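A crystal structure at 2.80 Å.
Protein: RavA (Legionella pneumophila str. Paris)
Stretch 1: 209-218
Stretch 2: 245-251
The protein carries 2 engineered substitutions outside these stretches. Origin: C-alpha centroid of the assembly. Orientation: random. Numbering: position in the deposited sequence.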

ATOM      1  N   VAL A 209      -1.863  -7.268  -4.608  1.00 64.40           N
ATOM      2  CA  VAL A 209      -2.909  -8.218  -4.257  1.00 62.32           C
ATOM      3  C   VAL A 209      -3.655  -8.698  -5.500  1.00 61.70           C
ATOM      4  O   VAL A 209      -4.213  -9.802  -5.504  1.00 65.78           O
ATOM      5  CB  VAL A 209      -3.863  -7.592  -3.219  1.00 59.57           C
ATOM      6  CG1 VAL A 209      -4.589  -6.389  -3.805  1.00 55.66           C
ATOM      7  CG2 VAL A 209      -4.854  -8.620  -2.699  1.00 61.46           C
ATOM      8  N   ILE A 210      -3.672  -7.904  -6.578  1.00 57.70           N
ATOM      9  CA  ILE A 210      -4.414  -8.310  -7.772  1.00 56.09           C
ATOM     10  C   ILE A 210      -3.621  -9.243  -8.669  1.00 60.95           C
ATOM     11  O   ILE A 210      -4.117  -9.619  -9.740  1.00 61.93           O
ATOM     12  CB  ILE A 210      -4.873  -7.108  -8.626  1.00 48.60           C
ATOM     13  CG1 ILE A 210      -3.684  -6.466  -9.344  1.00 46.55           C
ATOM     14  CG2 ILE A 210      -5.626  -6.095  -7.777  1.00 44.84           C
ATOM     15  CD1 ILE A 210      -4.054  -5.273 -10.195  1.00 44.14           C
ATOM     16  N   ASN A 211      -2.411  -9.632  -8.268  1.00 63.86           N
ATOM     17  CA  ASN A 211      -1.587 -10.500  -9.097  1.00 66.11           C
ATOM     18  C   ASN A 211      -2.296 -11.818  -9.379  1.00 65.55           C
ATOM     19  O   ASN A 211      -2.934 -12.404  -8.500  1.00 64.50           O
ATOM     20  CB  ASN A 211      -0.238 -10.756  -8.423  1.00 70.03           C
ATOM     21  CG  ASN A 211       0.776  -9.668  -8.719  1.00 72.18           C
ATOM     22  OD1 ASN A 211       1.165  -8.909  -7.832  1.00 74.37           O
ATOM     23  ND2 ASN A 211       1.212  -9.589  -9.969  1.00 73.06           N
ATOM     24  N   ASP A 212      -2.188 -12.271 -10.630  1.00 66.58           N
ATOM     25  CA  ASP A 212      -2.852 -13.471 -11.134  1.00 68.06           C
ATOM     26  C   ASP A 212      -4.373 -13.357 -11.084  1.00 64.04           C
ATOM     27  O   ASP A 212      -5.080 -14.364 -11.188  1.00 64.34           O
ATOM     28  CB  ASP A 212      -2.381 -14.724 -10.386  1.00 74.60           C
ATOM     29  CG  ASP A 212      -0.881 -14.926 -10.486  1.00 79.83           C
ATOM     30  OD1 ASP A 212      -0.286 -14.490 -11.494  1.00 80.87           O
ATOM     31  OD2 ASP A 212      -0.299 -15.522  -9.555  1.00 83.46           O
ATOM     32  N   LYS A 213      -4.892 -12.138 -10.927  1.00 60.86           N
ATOM     33  CA  LYS A 213      -6.321 -11.870 -11.038  1.00 59.88           C
ATOM     34  C   LYS A 213      -6.620 -10.821 -12.099  1.00 55.73           C
ATOM     35  O   LYS A 213      -7.766 -10.366 -12.203  1.00 54.21           O
ATOM     36  CB  LYS A 213      -6.901 -11.425  -9.690  1.00 62.36           C
ATOM     37  CG  LYS A 213      -6.935 -12.517  -8.634  1.00 67.44           C
ATOM     38  CD  LYS A 213      -7.777 -12.109  -7.436  1.00 70.40           C
ATOM     39  CE  LYS A 213      -7.842 -13.220  -6.394  1.00 74.35           C
ATOM     40  NZ  LYS A 213      -8.763 -12.883  -5.267  1.00 75.63           N
ATOM     41  N   GLU A 214      -5.619 -10.429 -12.893  1.00 53.86           N
ATOM     42  CA  GLU A 214      -5.816  -9.359 -13.866  1.00 53.39           C
ATOM     43  C   GLU A 214      -6.745  -9.776 -15.001  1.00 53.78           C
ATOM     44  O   GLU A 214      -7.392  -8.917 -15.608  1.00 53.04           O
ATOM     45  CB  GLU A 214      -4.472  -8.901 -14.429  1.00 55.34           C
ATOM     46  CG  GLU A 214      -3.485  -8.394 -13.387  1.00 57.31           C
ATOM     47  CD  GLU A 214      -2.579  -9.488 -12.868  1.00 61.25           C
ATOM     48  OE1 GLU A 214      -3.035 -10.647 -12.780  1.00 63.53           O
ATOM     49  OE2 GLU A 214      -1.405  -9.191 -12.558  1.00 62.07           O
ATOM     50  N   SER A 215      -6.834 -11.075 -15.301  1.00 54.59           N
ATOM     51  CA  SER A 215      -7.754 -11.529 -16.340  1.00 56.44           C
ATOM     52  C   SER A 215      -9.202 -11.256 -15.946  1.00 56.19           C
ATOM     53  O   SER A 215      -9.980 -10.699 -16.731  1.00 55.84           O
ATOM     54  CB  SER A 215      -7.542 -13.016 -16.616  1.00 61.31           C
ATOM     55  OG  SER A 215      -6.245 -13.256 -17.130  1.00 64.40           O
ATOM     56  N   SER A 216      -9.580 -11.648 -14.726  1.00 56.69           N
ATOM     57  CA  SER A 216     -10.945 -11.428 -14.258  1.00 56.90           C
ATOM     58  C   SER A 216     -11.269  -9.942 -14.167  1.00 55.74           C
ATOM     59  O   SER A 216     -12.353  -9.505 -14.577  1.00 57.65           O
ATOM     60  CB  SER A 216     -11.138 -12.107 -12.901  1.00 58.45           C
ATOM     61  OG  SER A 216     -12.315 -11.653 -12.259  1.00 59.63           O
ATOM     62  N   ILE A 217     -10.343  -9.152 -13.620  1.00 53.66           N
ATOM     63  CA  ILE A 217     -10.564  -7.715 -13.502  1.00 49.51           C
ATOM     64  C   ILE A 217     -10.721  -7.092 -14.881  1.00 49.14           C
ATOM     65  O   ILE A 217     -11.585  -6.236 -15.095  1.00 49.08           O
ATOM     66  CB  ILE A 217      -9.415  -7.059 -12.711  1.00 44.53           C
ATOM     67  CG1 ILE A 217      -9.279  -7.701 -11.332  1.00 44.07           C
ATOM     68  CG2 ILE A 217      -9.636  -5.558 -12.579  1.00 40.32           C
ATOM     69  CD1 ILE A 217      -7.989  -7.342 -10.632  1.00 42.84           C
ATOM     70  N   ALA A 218      -9.894  -7.516 -15.840  1.00 48.93           N
ATOM     71  CA  ALA A 218      -9.976  -6.959 -17.185  1.00 47.34           C
ATOM     72  C   ALA A 218     -11.289  -7.331 -17.856  1.00 47.23           C
ATOM     73  O   ALA A 218     -11.888  -6.508 -18.557  1.00 45.83           O
ATOM     74  CB  ALA A 218      -8.790  -7.434 -18.023  1.00 47.13           C
ATOM     75  N   SER A 245       2.955  -4.060 -17.486  1.00 74.69           N
ATOM     76  CA  SER A 245       2.334  -4.842 -16.431  1.00 69.59           C
ATOM     77  C   SER A 245       1.195  -5.680 -16.998  1.00 65.82           C
ATOM     78  O   SER A 245       0.631  -5.377 -18.053  1.00 66.27           O
ATOM     79  CB  SER A 245       1.800  -3.935 -15.324  1.00 68.69           C
ATOM     80  OG  SER A 245       0.720  -3.147 -15.796  1.00 67.53           O
ATOM     81  N   GLU A 246       0.860  -6.752 -16.278  1.00 66.98           N
ATOM     82  CA  GLU A 246      -0.230  -7.617 -16.718  1.00 63.70           C
ATOM     83  C   GLU A 246      -1.537  -6.843 -16.832  1.00 59.20           C
ATOM     84  O   GLU A 246      -2.269  -6.993 -17.819  1.00 57.91           O
ATOM     85  CB  GLU A 246      -0.389  -8.798 -15.759  1.00 67.44           C
ATOM     86  CG  GLU A 246       0.704  -9.853 -15.856  1.00 73.43           C
ATOM     87  CD  GLU A 246       0.651 -10.639 -17.151  1.00 77.82           C
ATOM     88  OE1 GLU A 246       1.060 -10.097 -18.202  1.00 79.45           O
ATOM     89  OE2 GLU A 246       0.196 -11.802 -17.119  1.00 79.87           O
ATOM     90  N   LEU A 247      -1.834  -5.993 -15.846  1.00 56.91           N
ATOM     91  CA  LEU A 247      -3.128  -5.318 -15.811  1.00 50.81           C
ATOM     92  C   LEU A 247      -3.358  -4.476 -17.061  1.00 49.34           C
ATOM     93  O   LEU A 247      -4.434  -4.540 -17.666  1.00 50.97           O
ATOM     94  CB  LEU A 247      -3.235  -4.452 -14.557  1.00 49.00           C
ATOM     95  CG  LEU A 247      -4.574  -3.732 -14.390  1.00 47.36           C
ATOM     96  CD1 LEU A 247      -5.692  -4.730 -14.154  1.00 45.53           C
ATOM     97  CD2 LEU A 247      -4.512  -2.716 -13.260  1.00 49.90           C
ATOM     98  N   ALA A 248      -2.361  -3.687 -17.470  1.00 47.11           N
ATOM     99  CA  ALA A 248      -2.541  -2.807 -18.621  1.00 47.99           C
ATOM    100  C   ALA A 248      -2.750  -3.605 -19.906  1.00 53.17           C
ATOM    101  O   ALA A 248      -3.688  -3.337 -20.674  1.00 55.06           O
ATOM    102  CB  ALA A 248      -1.341  -1.870 -18.752  1.00 48.01           C
ATOM    103  N   ILE A 249      -1.873  -4.582 -20.162  1.00 53.30           N
ATOM    104  CA  ILE A 249      -1.992  -5.418 -21.353  1.00 52.75           C
ATOM    105  C   ILE A 249      -3.372  -6.060 -21.411  1.00 53.74           C
ATOM    106  O   ILE A 249      -4.069  -5.993 -22.434  1.00 55.36           O
ATOM    107  CB  ILE A 249      -0.880  -6.485 -21.375  1.00 52.13           C
ATOM    108  CG1 ILE A 249       0.506  -5.838 -21.343  1.00 52.00           C
ATOM    109  CG2 ILE A 249      -1.009  -7.366 -22.602  1.00 51.18           C
ATOM    110  CD1 ILE A 249       1.641  -6.843 -21.262  1.00 50.00           C
ATOM    111  N   LYS A 250      -3.795  -6.677 -20.302  1.00 53.23           N
ATOM    112  CA  LYS A 250      -5.048  -7.424 -20.312  1.00 52.11           C
ATOM    113  C   LYS A 250      -6.250  -6.500 -20.465  1.00 50.58           C
ATOM    114  O   LYS A 250      -7.190  -6.824 -21.197  1.00 50.28           O
ATOM    115  CB  LYS A 250      -5.171  -8.269 -19.044  1.00 53.86           C
ATOM    116  CG  LYS A 250      -3.995  -9.206 -18.815  1.00 56.79           C
ATOM    117  CD  LYS A 250      -4.377 -10.664 -18.902  1.00 58.85           C
ATOM    118  CE  LYS A 250      -3.163 -11.539 -18.638  1.00 63.11           C
ATOM    119  NZ  LYS A 250      -3.445 -12.986 -18.831  1.00 65.31           N
ATOM    120  N   VAL A 251      -6.242  -5.344 -19.793  1.00 49.34           N
ATOM    121  CA  VAL A 251      -7.371  -4.422 -19.894  1.00 46.42           C
ATOM    122  C   VAL A 251      -7.508  -3.896 -21.318  1.00 47.33           C
ATOM    123  O   VAL A 251      -8.615  -3.843 -21.876  1.00 45.89           O
ATOM    124  CB  VAL A 251      -7.215  -3.279 -18.872  1.00 44.71           C
ATOM    125  CG1 VAL A 251      -8.162  -2.139 -19.190  1.00 43.89           C
ATOM    126  CG2 VAL A 251      -7.472  -3.793 -17.468  1.00 46.01           C
TER

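The two stretches pack through the first turns of two helices, 214-218 and 246-251. The helix axes approach to 8.8 Å, and their N-to-C directions differ by 42°. Together the stretches bury 375 Å² of surface. No clear hydrogen bond crosses between them, so the contact rests mainly on van der Waals packing.

Apolar contacts centre on Leu-247. Its CA-to-CB bond points sideways to the first stretch, and its methyl groups pack against Ile-210 and Ile-217. Leu-247 CD2 lies 4.0 Å from Ile-210 CD1, and Leu-247 CD1 lies 4.3 Å from Ile-217 CG2. Ile-210 precedes the helix, yet its CA-to-CB bond points toward the second stretch, and its chi2 is t. All three residues are buried, which suits their branched aliphatic side chains.

A second apolar contact lies further along the helices, where the CA atoms of Ala-218 and Val-251 are 4.5 Å apart. Ala-218 CB is 3.9 Å from Val-251 CG2. Ala-218 CB also sits 3.6 Å from Lys-250 O and 3.7 Å from Val-251 N, so the methyl group rests directly against the opposing backbone. The small side chain suits this close approach, and Ala-218 is buried.

Glu-214 has the largest covered area, 71 Å². Its CA-to-CB bond points toward the second stretch. Glu-214 CG lies 3.8 Å from Leu-247 N and 4.1 Å from Leu-247 CB, so the methylene part of the side chain covers the start of the second helix. Chi2 is 92°, between wells, and the carboxylate turns back along its own stretch: Glu-214 OE1 is 2.8 Å from Asp-212 N. Glu-214 OE2 lies 3.4 Å from Glu-246 CB. The CA-to-CB bond of Glu-246 points toward the first stretch, but the end of its side chain leads away and the residue stays exposed.

Lys-250 also uses its aliphatic portion. Lys-250 CB is 4.1 Å from Glu-214 O, and Lys-250 CG is 4.4 Å from Glu-214 CB. Chi3 and chi4 are t, and Lys-250 NZ comes to 3.3 Å from Ser-215 OG. Both of these polar atoms have hydrogen bonds elsewhere in the structure. A long side chain with a charged tip suits this partly exposed place, since its carbons pack while its amine reaches polar surroundings.

A type II turn from Ile-210 to Lys-213 leads into the first helix. Lys-213 N donates a hydrogen bond to Ile-210 O at 2.9 Å. Lys-213 and Ser-245 occupy the N-cap positions.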